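Side-chain contacts in putative XRE-family transcriptional regulator (Rhodococcus sp., PDB 2OFY), which probably binds DNA through a five-helix helix-turn-helix domain of the XRE family and so may regulate transcription: residues G18-S23 with D72-V77; R45-G50 with F58-V63. All coordinates share one frame; numbering follows the deposited sequence.

Interaction 1 (G18-S23 with D72-V77); sequences GELLRS and DDVAAV
V74 O accepts a hydrogen bond from V77 N at 3.3 Å and is touched by the L20 methyl CD2, 3.9 Å from V74 O, in van der Waals contact only. This i+3 to i bond makes a turn at the end of the segment, and V77 CB points toward L20. L20 and V77 then meet tip to tip. One methyl of the leucine faces both branches of the valine: L20 CD2 is 3.6 Å from V77 CG2 and 3.8 Å from V77 CG1. With chi1 at -57°, V77 CG2 sits between its own backbone N and carbonyl carbon, and CG1 flanks it beside the N. L20 gets there with an irregular shape, chi1 -128° and chi2 30°, neither near a staggered value, so the fine detail of this partly exposed side chain may be uncertain. V74 backs the pair more loosely, its CG1 standing 4.3 Å from L20 CD2.

In the five-helix fold of XRE-type domains this is where the first helix, 8-25, meets the last, 71-75, and the turn that follows it. The helices come close here, with L20 CA and V74 CA 7.3 Å apart. L69 touches both L21 and V74, which are buried, whereas L20 and V77 are more exposed. Helix 71-75 also belongs to the subunit interface: D72 OD2 accepts hydrogen bonds from S70 OG and D72 N of the second subunit, while D72 OD1 accepts one from L71 N of that subunit.

Interaction 2 (R45-G50 with F58-V63); sequences RKIETG and FTIAAV
In the helix-turn-helix domain, the helix that by family comparison probably reads DNA, 41-48, is backed by helix 57-66, and I47 is the residue that reaches across to T59 and I60. As in other XRE and Cro-like domains, helices 30-37 and 41-48 form the helix-turn-helix proper, and 57-66 helps build the core behind it. I47 uses two separate branches. Its CG2, anti to the backbone N, passes alongside the I60 side chain, which runs the opposite way; I47 CG2 and I60 CD1 are 3.8 Å apart. The longer branch lies beside the backbone N, chi1 -72°, and its end comes to T59 at a slant, I47 CD1 lying 3.7 Å from T59 CG2. T59 CG2 is anti to its own backbone N, which turns this methyl to I47 and puts OG1 beside the N. Methyl groups make both contacts, and no hydrogen bond joins the two segments.

I60 also touches L17 and L71 of its own chain and F57 of the second subunit. Next to I47 on helix 41-48, E48 OE2 forms a salt bridge with R25 NE of helix 8-25.

The helix carrying I47 stops in a Schellman motif, with R51 N bonded to K46 O and G50 N to I47 O at 3.2 Å; G50, with positive phi, is its C-prime residue. Just before it, two donors of one threonine share R45 O: T49 N at 3.0 Å and T49 OG1 at 2.7 Å. They approach from opposite faces of the carbonyl plane, the hydroxyl tilted 30° from that plane, and T49 OG1 is also hydrogen-bonded to R51 NE.

The centres of interaction 1 and interaction 2 lie 10 Å apart in one small all-helical domain. Along the chain the order is 18-23, 45-50, 58-63, 72-77: interaction 1 closes the first helix on the last, and interaction 2 joins two helices that lie between them in sequence. The two share no helix, yet they touch through L21, whose CD1 is 3.5 Å from I47 CG2 and 4.0 Å from I60 CD1, and through R22 beside E48. A continuous core thus ties helix 8-25 to the probable DNA-reading helix 41-48. Both contacts also reach the second subunit, so the core of the domain adjoins the dimer interface.

Interaction 1 (G18-S23 with D72-V77)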
ATOM      1  N   GLY A  18      -6.191   7.904   6.897  1.00 19.75           N
ATOM      2  CA  GLY A  18      -5.937   9.373   6.915  1.00 20.45           C
ATOM      3  C   GLY A  18      -5.837   9.883   8.345  1.00 20.26           C
ATOM      4  O   GLY A  18      -4.894  10.592   8.709  1.00 20.28           O
ATOM      5  N   GLU A  19      -6.775   9.459   9.191  1.00 20.38           N
ATOM      6  CA  GLU A  19      -6.766   9.867  10.599  0.70 21.21           C
ATOM      7  C   GLU A  19      -5.503   9.402  11.298  1.00 21.26           C
ATOM      8  O   GLU A  19      -4.914  10.178  12.078  1.00 20.55           O
ATOM      9  CB  GLU A  19      -7.982   9.294  11.342  0.70 21.98           C
ATOM     10  CG  GLU A  19      -8.075   9.856  12.795  0.70 23.14           C
ATOM     11  CD  GLU A  19      -9.085   9.156  13.717  0.70 24.17           C
ATOM     12  OE1 GLU A  19      -9.940   8.396  13.213  0.70 26.88           O
ATOM     13  OE2 GLU A  19      -9.029   9.384  14.959  0.70 23.01           O
ATOM     14  N   LEU A  20      -5.072   8.174  11.030  1.00 18.64           N
ATOM     15  CA  LEU A  20      -3.836   7.631  11.658  1.00 21.35           C
ATOM     16  C   LEU A  20      -2.581   8.407  11.233  1.00 20.05           C
ATOM     17  O   LEU A  20      -1.725   8.741  12.090  1.00 20.12           O
ATOM     18  CB  LEU A  20      -3.658   6.187  11.190  1.00 22.40           C
ATOM     19  CG  LEU A  20      -3.441   5.030  12.109  1.00 30.48           C
ATOM     20  CD1 LEU A  20      -4.116   5.227  13.492  1.00 28.57           C
ATOM     21  CD2 LEU A  20      -4.006   3.829  11.384  1.00 25.95           C
ATOM     22  N   LEU A  21      -2.499   8.732   9.946  1.00 19.92           N
ATOM     23  CA  LEU A  21      -1.371   9.511   9.404  1.00 19.09           C
ATOM     24  C   LEU A  21      -1.408  10.936  10.007  1.00 20.29           C
ATOM     25  O   LEU A  21      -0.369  11.505  10.382  1.00 20.07           O
ATOM     26  CB  LEU A  21      -1.429   9.583   7.876  1.00 19.67           C
ATOM     27  CG  LEU A  21      -1.139   8.192   7.276  1.00 19.02           C
ATOM     28  CD1 LEU A  21      -1.314   8.251   5.767  1.00 18.84           C
ATOM     29  CD2 LEU A  21       0.267   7.693   7.662  1.00 20.72           C
ATOM     30  N   ARG A  22      -2.607  11.512  10.091  1.00 19.63           N
ATOM     31  CA  ARG A  22      -2.715  12.859  10.681  1.00 19.06           C
ATOM     32  C   ARG A  22      -2.244  12.853  12.153  1.00 19.77           C
ATOM     33  O   ARG A  22      -1.483  13.729  12.547  1.00 18.71           O
ATOM     34  CB  ARG A  22      -4.171  13.400  10.546  1.00 17.26           C
ATOM     35  CG  ARG A  22      -4.455  14.757  11.275  1.00 21.27           C
ATOM     36  CD  ARG A  22      -3.538  15.765  10.791  1.00 25.63           C
ATOM     37  NE  ARG A  22      -3.562  17.032  11.544  1.00 24.24           N
ATOM     38  CZ  ARG A  22      -2.603  17.401  12.376  1.00 21.50           C
ATOM     39  NH1 ARG A  22      -1.587  16.583  12.641  1.00 19.99           N
ATOM     40  NH2 ARG A  22      -2.692  18.583  12.965  1.00 24.13           N
ATOM     41  N   SER A  23      -2.693  11.867  12.921  1.00 19.95           N
ATOM     42  CA  SER A  23      -2.310  11.779  14.339  1.00 20.59           C
ATOM     43  C   SER A  23      -0.806  11.567  14.428  1.00 19.75           C
ATOM     44  O   SER A  23      -0.140  12.159  15.300  1.00 18.80           O
ATOM     45  CB  SER A  23      -3.034  10.605  15.004  1.00 22.38           C
ATOM     46  OG  SER A  23      -4.417  10.924  15.108  1.00 28.56           O
ATOM     47  N   ASP A  72       3.077  -1.975   9.215  1.00 32.41           N
ATOM     48  CA  ASP A  72       2.359  -3.097   9.849  1.00 33.60           C
ATOM     49  C   ASP A  72       1.473  -2.603  10.962  1.00 35.30           C
ATOM     50  O   ASP A  72       0.342  -3.106  11.110  1.00 34.64           O
ATOM     51  CB  ASP A  72       3.351  -4.127  10.360  1.00 34.07           C
ATOM     52  CG  ASP A  72       4.099  -4.690   9.239  1.00 39.10           C
ATOM     53  OD1 ASP A  72       3.453  -5.394   8.419  1.00 39.27           O
ATOM     54  OD2 ASP A  72       5.269  -4.281   9.074  1.00 41.26           O
ATOM     55  N   ASP A  73       1.964  -1.602  11.713  1.00 34.48           N
ATOM     56  CA  ASP A  73       1.158  -1.019  12.784  1.00 35.02           C
ATOM     57  C   ASP A  73      -0.069  -0.314  12.190  1.00 34.57           C
ATOM     58  O   ASP A  73      -1.159  -0.369  12.725  1.00 35.27           O
ATOM     59  CB  ASP A  73       1.975  -0.064  13.644  1.00 34.59           C
ATOM     60  CG  ASP A  73       3.029  -0.784  14.515  1.00 37.30           C
ATOM     61  OD1 ASP A  73       2.883  -1.990  14.825  1.00 34.03           O
ATOM     62  OD2 ASP A  73       4.018  -0.087  14.887  1.00 35.86           O
ATOM     63  N   VAL A  74       0.122   0.324  11.053  1.00 34.93           N
ATOM     64  CA  VAL A  74      -0.963   1.048  10.379  1.00 33.56           C
ATOM     65  C   VAL A  74      -2.003   0.070   9.788  1.00 34.81           C
ATOM     66  O   VAL A  74      -3.194   0.242  10.027  1.00 34.86           O
ATOM     67  CB  VAL A  74      -0.365   1.926   9.269  1.00 34.53           C
ATOM     68  CG1 VAL A  74      -1.438   2.424   8.244  1.00 36.13           C
ATOM     69  CG2 VAL A  74       0.373   3.138   9.916  1.00 34.18           C
ATOM     70  N   ALA A  75      -1.526  -0.930   9.050  1.00 33.24           N
ATOM     71  CA  ALA A  75      -2.427  -1.914   8.412  1.00 33.89           C
ATOM     72  C   ALA A  75      -3.265  -2.658   9.450  1.00 34.52           C
ATOM     73  O   ALA A  75      -4.376  -3.067   9.149  1.00 33.84           O
ATOM     74  CB  ALA A  75      -1.643  -2.882   7.566  1.00 34.30           C
ATOM     75  N   ALA A  76      -2.732  -2.823  10.672  1.00 34.38           N
ATOM     76  CA  ALA A  76      -3.448  -3.499  11.767  1.00 35.69           C
ATOM     77  C   ALA A  76      -4.837  -2.969  12.108  1.00 35.39           C
ATOM     78  O   ALA A  76      -5.676  -3.731  12.620  1.00 33.02           O
ATOM     79  CB  ALA A  76      -2.581  -3.516  13.020  1.00 35.85           C
ATOM     80  N   VAL A  77      -5.103  -1.671  11.871  1.00 36.02           N
ATOM     81  CA  VAL A  77      -6.462  -1.138  12.157  1.00 37.02           C
ATOM     82  C   VAL A  77      -7.581  -1.555  11.242  1.00 38.27           C
ATOM     83  O   VAL A  77      -8.728  -1.203  11.499  1.00 38.02           O
ATOM     84  CB  VAL A  77      -6.521   0.419  12.258  1.00 37.59           C
ATOM     85  CG1 VAL A  77      -5.552   0.919  13.320  1.00 37.33           C
ATOM     86  CG2 VAL A  77      -6.292   1.075  10.882  1.00 37.08           C
TER

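Interaction 2 (R45-G50 with F58-V63)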
ATOM      1  N   ARG A  45      -2.945  16.359   2.245  1.00 14.85           N
ATOM      2  CA  ARG A  45      -4.242  16.792   2.760  0.50 14.79           C
ATOM      3  C   ARG A  45      -5.353  15.807   2.408  1.00 13.75           C
ATOM      4  O   ARG A  45      -6.174  15.454   3.240  1.00 14.02           O
ATOM      5  CB  ARG A  45      -4.602  18.184   2.215  0.50 14.76           C
ATOM      6  CG  ARG A  45      -5.899  18.736   2.809  0.50 16.59           C
ATOM      7  CD  ARG A  45      -6.272  20.098   2.233  0.50 17.12           C
ATOM      8  NE  ARG A  45      -5.124  20.992   2.074  0.50 24.09           N
ATOM      9  CZ  ARG A  45      -4.561  21.716   3.042  0.50 23.77           C
ATOM     10  NH1 ARG A  45      -5.020  21.676   4.291  0.50 25.31           N
ATOM     11  NH2 ARG A  45      -3.528  22.500   2.749  0.50 23.79           N
ATOM     12  N   LYS A  46      -5.412  15.448   1.121  1.00 13.89           N
ATOM     13  CA  LYS A  46      -6.418  14.528   0.669  1.00 13.37           C
ATOM     14  C   LYS A  46      -6.219  13.185   1.320  1.00 14.06           C
ATOM     15  O   LYS A  46      -7.198  12.550   1.713  1.00 13.82           O
ATOM     16  CB  LYS A  46      -6.319  14.405  -0.845  1.00 12.19           C
ATOM     17  CG  LYS A  46      -6.935  15.646  -1.524  1.00 13.79           C
ATOM     18  CD  LYS A  46      -6.750  15.527  -3.058  1.00 20.31           C
ATOM     19  CE  LYS A  46      -7.337  16.782  -3.714  1.00 22.35           C
ATOM     20  NZ  LYS A  46      -6.915  16.971  -5.133  1.00 27.35           N
ATOM     21  N   ILE A  47      -4.967  12.735   1.450  1.00 15.09           N
ATOM     22  CA  ILE A  47      -4.763  11.419   2.149  1.00 16.41           C
ATOM     23  C   ILE A  47      -5.271  11.524   3.611  1.00 17.38           C
ATOM     24  O   ILE A  47      -6.004  10.667   4.092  1.00 17.94           O
ATOM     25  CB  ILE A  47      -3.284  10.979   2.121  1.00 16.37           C
ATOM     26  CG1 ILE A  47      -2.929  10.541   0.675  1.00 17.41           C
ATOM     27  CG2 ILE A  47      -3.070   9.839   3.158  1.00 19.08           C
ATOM     28  CD1 ILE A  47      -1.395  10.575   0.499  1.00 27.23           C
ATOM     29  N   GLU A  48      -4.882  12.589   4.313  1.00 17.26           N
ATOM     30  CA  GLU A  48      -5.191  12.712   5.731  1.00 17.17           C
ATOM     31  C   GLU A  48      -6.697  12.793   5.997  1.00 17.19           C
ATOM     32  O   GLU A  48      -7.187  12.434   7.096  1.00 17.71           O
ATOM     33  CB  GLU A  48      -4.495  13.957   6.299  1.00 16.04           C
ATOM     34  CG  GLU A  48      -3.038  13.734   6.519  1.00 16.33           C
ATOM     35  CD  GLU A  48      -2.361  14.896   7.268  1.00 18.62           C
ATOM     36  OE1 GLU A  48      -2.968  15.967   7.418  1.00 19.36           O
ATOM     37  OE2 GLU A  48      -1.215  14.679   7.679  1.00 20.84           O
ATOM     38  N   THR A  49      -7.419  13.339   5.015  1.00 16.34           N
ATOM     39  CA  THR A  49      -8.843  13.594   5.152  1.00 17.57           C
ATOM     40  C   THR A  49      -9.704  12.593   4.397  1.00 17.64           C
ATOM     41  O   THR A  49     -10.945  12.783   4.299  1.00 18.04           O
ATOM     42  CB  THR A  49      -9.202  15.040   4.726  1.00 16.91           C
ATOM     43  OG1 THR A  49      -8.830  15.200   3.338  1.00 18.01           O
ATOM     44  CG2 THR A  49      -8.460  16.045   5.603  1.00 19.08           C
ATOM     45  N   GLY A  50      -9.078  11.558   3.858  1.00 16.27           N
ATOM     46  CA  GLY A  50      -9.726  10.431   3.161  1.00 17.13           C
ATOM     47  C   GLY A  50     -10.363  10.771   1.825  1.00 18.26           C
ATOM     48  O   GLY A  50     -11.369  10.152   1.430  1.00 18.63           O
ATOM     49  N   PHE A  58       3.125   3.104  -2.563  1.00 19.07           N
ATOM     50  CA  PHE A  58       4.450   3.775  -2.450  1.00 21.27           C
ATOM     51  C   PHE A  58       4.334   5.141  -1.789  1.00 21.70           C
ATOM     52  O   PHE A  58       5.207   5.513  -1.009  1.00 21.03           O
ATOM     53  CB  PHE A  58       5.198   3.741  -3.770  1.00 23.36           C
ATOM     54  CG  PHE A  58       5.704   2.354  -4.077  1.00 24.83           C
ATOM     55  CD1 PHE A  58       6.724   1.783  -3.282  1.00 28.27           C
ATOM     56  CD2 PHE A  58       5.054   1.559  -5.029  1.00 27.26           C
ATOM     57  CE1 PHE A  58       7.138   0.491  -3.530  1.00 30.49           C
ATOM     58  CE2 PHE A  58       5.457   0.295  -5.288  1.00 26.14           C
ATOM     59  CZ  PHE A  58       6.499  -0.264  -4.562  1.00 28.03           C
ATOM     60  N   THR A  59       3.206   5.803  -2.000  1.00 20.22           N
ATOM     61  CA  THR A  59       2.950   7.090  -1.308  1.00 21.47           C
ATOM     62  C   THR A  59       2.755   6.926   0.195  1.00 21.21           C
ATOM     63  O   THR A  59       3.372   7.667   0.977  1.00 20.83           O
ATOM     64  CB  THR A  59       1.799   7.813  -1.944  1.00 22.25           C
ATOM     65  OG1 THR A  59       2.149   8.012  -3.332  1.00 24.76           O
ATOM     66  CG2 THR A  59       1.558   9.163  -1.229  1.00 23.30           C
ATOM     67  N   ILE A  60       1.948   5.947   0.587  1.00 18.93           N
ATOM     68  CA  ILE A  60       1.708   5.728   2.009  1.00 18.53           C
ATOM     69  C   ILE A  60       3.030   5.285   2.681  1.00 18.73           C
ATOM     70  O   ILE A  60       3.361   5.724   3.808  1.00 20.24           O
ATOM     71  CB  ILE A  60       0.576   4.737   2.219  1.00 19.57           C
ATOM     72  CG1 ILE A  60      -0.737   5.274   1.616  1.00 19.01           C
ATOM     73  CG2 ILE A  60       0.448   4.387   3.669  1.00 19.80           C
ATOM     74  CD1 ILE A  60      -1.171   6.679   2.113  1.00 20.73           C
ATOM     75  N   ALA A  61       3.775   4.416   1.991  1.00 18.35           N
ATOM     76  CA  ALA A  61       5.067   3.998   2.482  1.00 17.92           C
ATOM     77  C   ALA A  61       5.988   5.196   2.722  1.00 18.84           C
ATOM     78  O   ALA A  61       6.698   5.236   3.679  1.00 19.23           O
ATOM     79  CB  ALA A  61       5.702   3.013   1.474  1.00 18.35           C
ATOM     80  N   ALA A  62       6.003   6.156   1.806  1.00 17.34           N
ATOM     81  CA  ALA A  62       6.948   7.253   1.913  1.00 19.53           C
ATOM     82  C   ALA A  62       6.532   8.127   3.088  1.00 18.64           C
ATOM     83  O   ALA A  62       7.383   8.662   3.797  1.00 18.38           O
ATOM     84  CB  ALA A  62       6.971   8.040   0.621  1.00 20.39           C
ATOM     85  N   VAL A  63       5.234   8.339   3.230  1.00 18.88           N
ATOM     86  CA  VAL A  63       4.755   9.242   4.305  1.00 19.57           C
ATOM     87  C   VAL A  63       5.033   8.532   5.644  1.00 19.29           C
ATOM     88  O   VAL A  63       5.534   9.133   6.607  1.00 20.45           O
ATOM     89  CB  VAL A  63       3.290   9.582   4.167  1.00 19.77           C
ATOM     90  CG1 VAL A  63       2.742  10.262   5.487  1.00 21.99           C
ATOM     91  CG2 VAL A  63       3.049  10.431   2.908  1.00 19.70           C
TER